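Local coordinates for diacylglycerol lipase (Aspergillus oryzae, PDB 5XK2), which probably hydrolyses the ester bonds of mono- and diacylglycerols as a class 3 lipase of the alpha/beta-hydrolase fold, crystallised here in a closed conformation, at residues R182-K186 with P187-F191; L263-H266 with S267-Y271. One frame throughout, in Å; residues are numbered along the deposited sequence.

Contact 1: R182-K186 with P187-F191; sequences RVANK and PLAEF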
loop_
_atom_site.group_PDB
_atom_site.type_symbol
_atom_site.label_atom_id
_atom_site.label_comp_id
_atom_site.label_asym_id
_atom_site.label_seq_id
_atom_site.Cartn_x
_atom_site.Cartn_y
_atom_site.Cartn_z
ATOM N N ARG A 182 2.004 3.625 16.034
ATOM C CA ARG A 182 2.583 4.407 17.138
ATOM C C ARG A 182 2.652 5.894 16.758
ATOM O O ARG A 182 2.802 6.226 15.566
ATOM C CB ARG A 182 3.977 3.902 17.479
ATOM C CG ARG A 182 3.989 2.472 17.979
ATOM C CD ARG A 182 5.380 2.067 18.438
ATOM N NE ARG A 182 5.373 0.693 18.958
ATOM C CZ ARG A 182 5.769 -0.379 18.279
ATOM N NH1 ARG A 182 6.231 -0.265 17.030
ATOM N NH2 ARG A 182 5.715 -1.584 18.863
ATOM N N VAL A 183 2.386 6.765 17.733
ATOM C CA VAL A 183 2.543 8.209 17.542
ATOM C C VAL A 183 3.530 8.937 18.435
ATOM O O VAL A 183 3.812 10.104 18.205
ATOM C CB VAL A 183 1.191 8.906 17.678
ATOM C CG1 VAL A 183 0.223 8.316 16.647
ATOM C CG2 VAL A 183 0.612 8.729 19.092
ATOM N N ALA A 184 4.035 8.265 19.460
ATOM C CA ALA A 184 4.631 8.959 20.597
ATOM C C ALA A 184 5.954 8.346 21.023
ATOM O O ALA A 184 6.150 7.144 20.904
ATOM C CB ALA A 184 3.650 8.939 21.791
ATOM N N ASN A 185 6.856 9.166 21.551
ATOM C CA ASN A 185 8.024 8.615 22.243
ATOM C C ASN A 185 7.612 8.184 23.650
ATOM O O ASN A 185 6.426 8.272 23.999
ATOM C CB ASN A 185 9.200 9.617 22.254
ATOM C CG ASN A 185 8.979 10.830 23.163
ATOM O OD1 ASN A 185 7.879 11.113 23.637
ATOM N ND2 ASN A 185 10.066 11.585 23.388
ATOM N N LYS A 186 8.541 7.683 24.462
ATOM C CA LYS A 186 8.089 7.104 25.734
ATOM C C LYS A 186 7.443 8.149 26.669
ATOM O O LYS A 186 6.362 7.894 27.194
ATOM C CB LYS A 186 9.233 6.348 26.463
ATOM C CG LYS A 186 8.687 5.330 27.484
ATOM C CD LYS A 186 9.772 4.382 28.024
ATOM C CE LYS A 186 9.145 3.164 28.708
ATOM N NZ LYS A 186 10.156 2.110 29.030
ATOM N N PRO A 187 8.080 9.327 26.884
ATOM C CA PRO A 187 7.424 10.309 27.765
ATOM C C PRO A 187 6.021 10.700 27.288
ATOM O O PRO A 187 5.109 10.804 28.116
ATOM C CB PRO A 187 8.373 11.525 27.706
ATOM C CG PRO A 187 9.689 10.943 27.389
ATOM C CD PRO A 187 9.434 9.770 26.487
ATOM N N LEU A 188 5.834 10.870 25.985
ATOM C CA LEU A 188 4.500 11.236 25.495
ATOM C C LEU A 188 3.524 10.075 25.638
ATOM O O LEU A 188 2.358 10.269 25.990
ATOM C CB LEU A 188 4.558 11.703 24.041
ATOM C CG LEU A 188 3.201 12.090 23.444
ATOM C CD1 LEU A 188 2.510 13.158 24.311
ATOM C CD2 LEU A 188 3.339 12.592 21.984
ATOM N N ALA A 189 3.984 8.859 25.371
ATOM C CA ALA A 189 3.071 7.724 25.532
ATOM C C ALA A 189 2.651 7.563 26.986
ATOM O O ALA A 189 1.497 7.262 27.252
ATOM C CB ALA A 189 3.700 6.442 25.024
ATOM N N GLU A 190 3.568 7.799 27.931
ATOM C CA GLU A 190 3.192 7.726 29.350
ATOM C C GLU A 190 2.204 8.828 29.716
ATOM O O GLU A 190 1.241 8.604 30.448
ATOM C CB GLU A 190 4.436 7.812 30.261
ATOM C CG GLU A 190 5.425 6.665 29.988
ATOM C CD GLU A 190 6.668 6.709 30.869
ATOM O OE1 GLU A 190 6.668 7.455 31.873
ATOM O OE2 GLU A 190 7.634 5.988 30.536
ATOM N N PHE A 191 2.439 10.028 29.199
ATOM C CA PHE A 191 1.517 11.135 29.435
ATOM C C PHE A 191 0.103 10.823 28.934
ATOM O O PHE A 191 -0.875 10.992 29.675
ATOM C CB PHE A 191 2.060 12.401 28.762
ATOM C CG PHE A 191 1.199 13.620 28.956
ATOM C CD1 PHE A 191 1.087 14.223 30.197
ATOM C CD2 PHE A 191 0.520 14.171 27.885
ATOM C CE1 PHE A 191 0.301 15.364 30.366
ATOM C CE2 PHE A 191 -0.276 15.305 28.047
ATOM C CZ PHE A 191 -0.389 15.898 29.283
#
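Asn185 reaches forward over the start of helix 186-195 and accepts a hydrogen bond from Leu188 N at its OD1, 3.1 Å away. The carboxamide is brought there by a first torsion of 71°, which sets CG between the backbone N and the carbonyl carbon and turns the group toward the N-H groups of the first turn. The donor stands tilted 31° from the plane of the amide carbonyl, and the amide also lies against the Pro187 ring, with OD1 3.5 Å from Pro187 CD. Both ends of the carboxamide are tied to the distant loop of Gly113 and Lys115 as well: OD1 accepts from Lys115 N and ND2 donates to Gly113 O, which fixes the rotation of the flat group.

This is an N-cap, with Asn185 just ahead of the helix and Pro187 in its first turn, where its lack of an N-H costs no helical bond. The helix follows strand 173-178 through a loop that includes Arg182 to Asn185 in the alpha/beta-hydrolase fold. Its regular bonding starts at once, Ala189 N donating to Asn185 O and Glu190 N to Lys186 O, each at 2.9 Å.

Apolar contact comes from Ala184, whose CB meets Leu188 CG at 3.6 Å and lies 4.1 Å from Ala189 CB. With its CG anti to the backbone N (chi1 179°), Leu188 brings CG and CD2 back against the Ala184 methyl.

On the outer side, Lys186 and Glu190 run out as extended chains one turn apart. Glu190 OE2 lies alongside the lysine methylenes, 3.3 Å from Lys186 CG, while Lys186 NZ remains 4.9 Å from that oxygen, too far for a salt bridge, though the opposite charges may attract weakly.

Contact 2: L263-H266 with S267-Y271; sequences LAFH and SHVWY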
loop_
_atom_site.group_PDB
_atom_site.type_symbol
_atom_site.label_atom_id
_atom_site.label_comp_id
_atom_site.label_asym_id
_atom_site.label_seq_id
_atom_site.Cartn_x
_atom_site.Cartn_y
_atom_site.Cartn_z
ATOM N N LEU A 263 2.033 -9.416 4.090
ATOM C CA LEU A 263 0.925 -10.306 3.748
ATOM C C LEU A 263 -0.086 -10.413 4.883
ATOM O O LEU A 263 -1.171 -10.956 4.698
ATOM C CB LEU A 263 1.436 -11.701 3.363
ATOM C CG LEU A 263 0.397 -12.562 2.634
ATOM C CD1 LEU A 263 -0.143 -11.888 1.374
ATOM C CD2 LEU A 263 0.991 -13.920 2.307
ATOM N N ALA A 264 0.247 -9.854 6.046
ATOM C CA ALA A 264 -0.714 -9.816 7.156
ATOM C C ALA A 264 -1.655 -8.614 7.033
ATOM O O ALA A 264 -2.460 -8.350 7.926
ATOM C CB ALA A 264 0.005 -9.793 8.486
ATOM N N PHE A 265 -1.565 -7.873 5.931
ATOM C CA PHE A 265 -2.354 -6.665 5.815
ATOM C C PHE A 265 -3.867 -6.910 5.917
ATOM O O PHE A 265 -4.598 -6.048 6.386
ATOM C CB PHE A 265 -2.040 -5.924 4.514
ATOM C CG PHE A 265 -2.537 -4.526 4.530
ATOM C CD1 PHE A 265 -1.844 -3.551 5.215
ATOM C CD2 PHE A 265 -3.747 -4.201 3.934
ATOM C CE1 PHE A 265 -2.320 -2.264 5.269
ATOM C CE2 PHE A 265 -4.233 -2.905 3.982
ATOM C CZ PHE A 265 -3.519 -1.939 4.652
ATOM N N HIS A 266 -4.331 -8.095 5.530
ATOM C CA HIS A 266 -5.751 -8.424 5.668
ATOM C C HIS A 266 -6.249 -8.140 7.094
ATOM O O HIS A 266 -7.377 -7.699 7.284
ATOM C CB HIS A 266 -5.995 -9.895 5.305
ATOM C CG HIS A 266 -5.345 -10.863 6.243
ATOM N ND1 HIS A 266 -6.013 -11.432 7.309
ATOM C CD2 HIS A 266 -4.070 -11.323 6.309
ATOM C CE1 HIS A 266 -5.185 -12.225 7.973
ATOM N NE2 HIS A 266 -4.002 -12.178 7.387
ATOM N N SER A 267 -5.388 -8.367 8.084
ATOM C CA SER A 267 -5.766 -8.172 9.493
ATOM C C SER A 267 -6.086 -6.711 9.795
ATOM O O SER A 267 -6.844 -6.405 10.710
ATOM C CB SER A 267 -4.647 -8.650 10.421
ATOM O OG SER A 267 -4.501 -10.067 10.286
ATOM N N HIS A 268 -5.506 -5.808 9.008
ATOM C CA HIS A 268 -5.655 -4.375 9.261
ATOM C C HIS A 268 -7.064 -3.863 9.013
ATOM O O HIS A 268 -7.450 -2.846 9.595
ATOM C CB HIS A 268 -4.676 -3.571 8.372
ATOM C CG HIS A 268 -4.608 -2.110 8.700
ATOM N ND1 HIS A 268 -4.244 -1.641 9.945
ATOM C CD2 HIS A 268 -4.790 -1.015 7.922
ATOM C CE1 HIS A 268 -4.232 -0.315 9.925
ATOM N NE2 HIS A 268 -4.556 0.088 8.707
ATOM N N VAL A 269 -7.811 -4.508 8.114
ATOM C CA VAL A 269 -9.086 -3.936 7.717
ATOM C C VAL A 269 -10.269 -4.528 8.462
ATOM O O VAL A 269 -11.386 -4.054 8.277
ATOM C CB VAL A 269 -9.307 -4.056 6.189
ATOM C CG1 VAL A 269 -8.098 -3.482 5.465
ATOM C CG2 VAL A 269 -9.518 -5.511 5.778
ATOM N N TRP A 270 -10.025 -5.523 9.326
ATOM C CA TRP A 270 -11.119 -6.137 10.073
ATOM C C TRP A 270 -10.964 -5.836 11.563
ATOM O O TRP A 270 -10.282 -6.571 12.275
ATOM C CB TRP A 270 -11.118 -7.667 9.843
ATOM C CG TRP A 270 -11.364 -8.038 8.414
ATOM C CD1 TRP A 270 -10.432 -8.380 7.480
ATOM C CD2 TRP A 270 -12.640 -8.078 7.742
ATOM N NE1 TRP A 270 -11.047 -8.633 6.262
ATOM C CE2 TRP A 270 -12.394 -8.450 6.404
ATOM C CE3 TRP A 270 -13.951 -7.819 8.144
ATOM C CZ2 TRP A 270 -13.425 -8.577 5.463
ATOM C CZ3 TRP A 270 -14.979 -7.966 7.200
ATOM C CH2 TRP A 270 -14.701 -8.336 5.885
ATOM N N TYR A 271 -11.650 -4.786 12.021
ATOM C CA TYR A 271 -11.677 -4.421 13.438
ATOM C C TYR A 271 -13.146 -4.347 13.789
ATOM O O TYR A 271 -13.780 -3.309 13.655
ATOM C CB TYR A 271 -10.950 -3.073 13.648
ATOM C CG TYR A 271 -9.453 -3.228 13.771
ATOM C CD1 TYR A 271 -8.661 -3.544 12.658
ATOM C CD2 TYR A 271 -8.832 -3.098 15.004
ATOM C CE1 TYR A 271 -7.272 -3.715 12.788
ATOM C CE2 TYR A 271 -7.448 -3.256 15.142
ATOM C CZ TYR A 271 -6.682 -3.575 14.036
ATOM O OH TYR A 271 -5.324 -3.736 14.190
#
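Phe265 and His268 meet through CH-pi contact and a pairing of rings. His268 CB sits over the centre of the phenyl face, 4.1 Å from its centroid, and the imidazole meets this ring obliquely, His268 CD2 3.6 Å from Phe265 CZ, the planes at 46°. Val269 CG1 adds a looser apolar touch at Phe265 CE2.

Among the polar contacts, Ser267 N donates to Ala264 O (2.9 Å) and His268 N to Phe265 O (2.8 Å), successive i to i+3 bonds of the 3-10 type; Val269 N to His266 O is weak. Ser267 OG lies 3.2 Å above one face of the His266 ring, offset toward its rim, and is hydrogen-bonded to Asp205. His266 ND1 is held by Asp231. His266 O approaches the edge of the Trp270 indole, 3.1 Å from CD1.

His268 bonds Ser153 through NE2 and Asp206 through ND1, consistent with the Ser-His-Asp triad of lipases, Ser153 probably the nucleophile. Thr99 of the second subunit packs on Phe265 and His266, Arg95 of that subunit on Val269. The segment lies in the long loop after strand 240-243 and presents His268 to the elbow between strand 146-152 and helix 154-168, while Trp270 and Tyr271 pack on strand 198-203.

From the N terminus, the chain builds strands 58-65, 71-78 and 83-89 and helix 118-138, then strand 146-152, helix 154-168 and strand 173-178, before contact 1 turns the following loop into helix 186-195. Strands 198-203, 224-227 and 240-243 come next, and only then does contact 2 form, in the loop toward the C terminus. The two stand in series, neither nesting nor crossing; each closes just a local turn. Their centres lie 25 Å apart, their closest atoms still about 10 Å from one another. Contact 1 joins helix 186-195 to the loop holding Gly113 and Lys115, whereas contact 2 ties the C-terminal region to strand 198-203 and the probable active site.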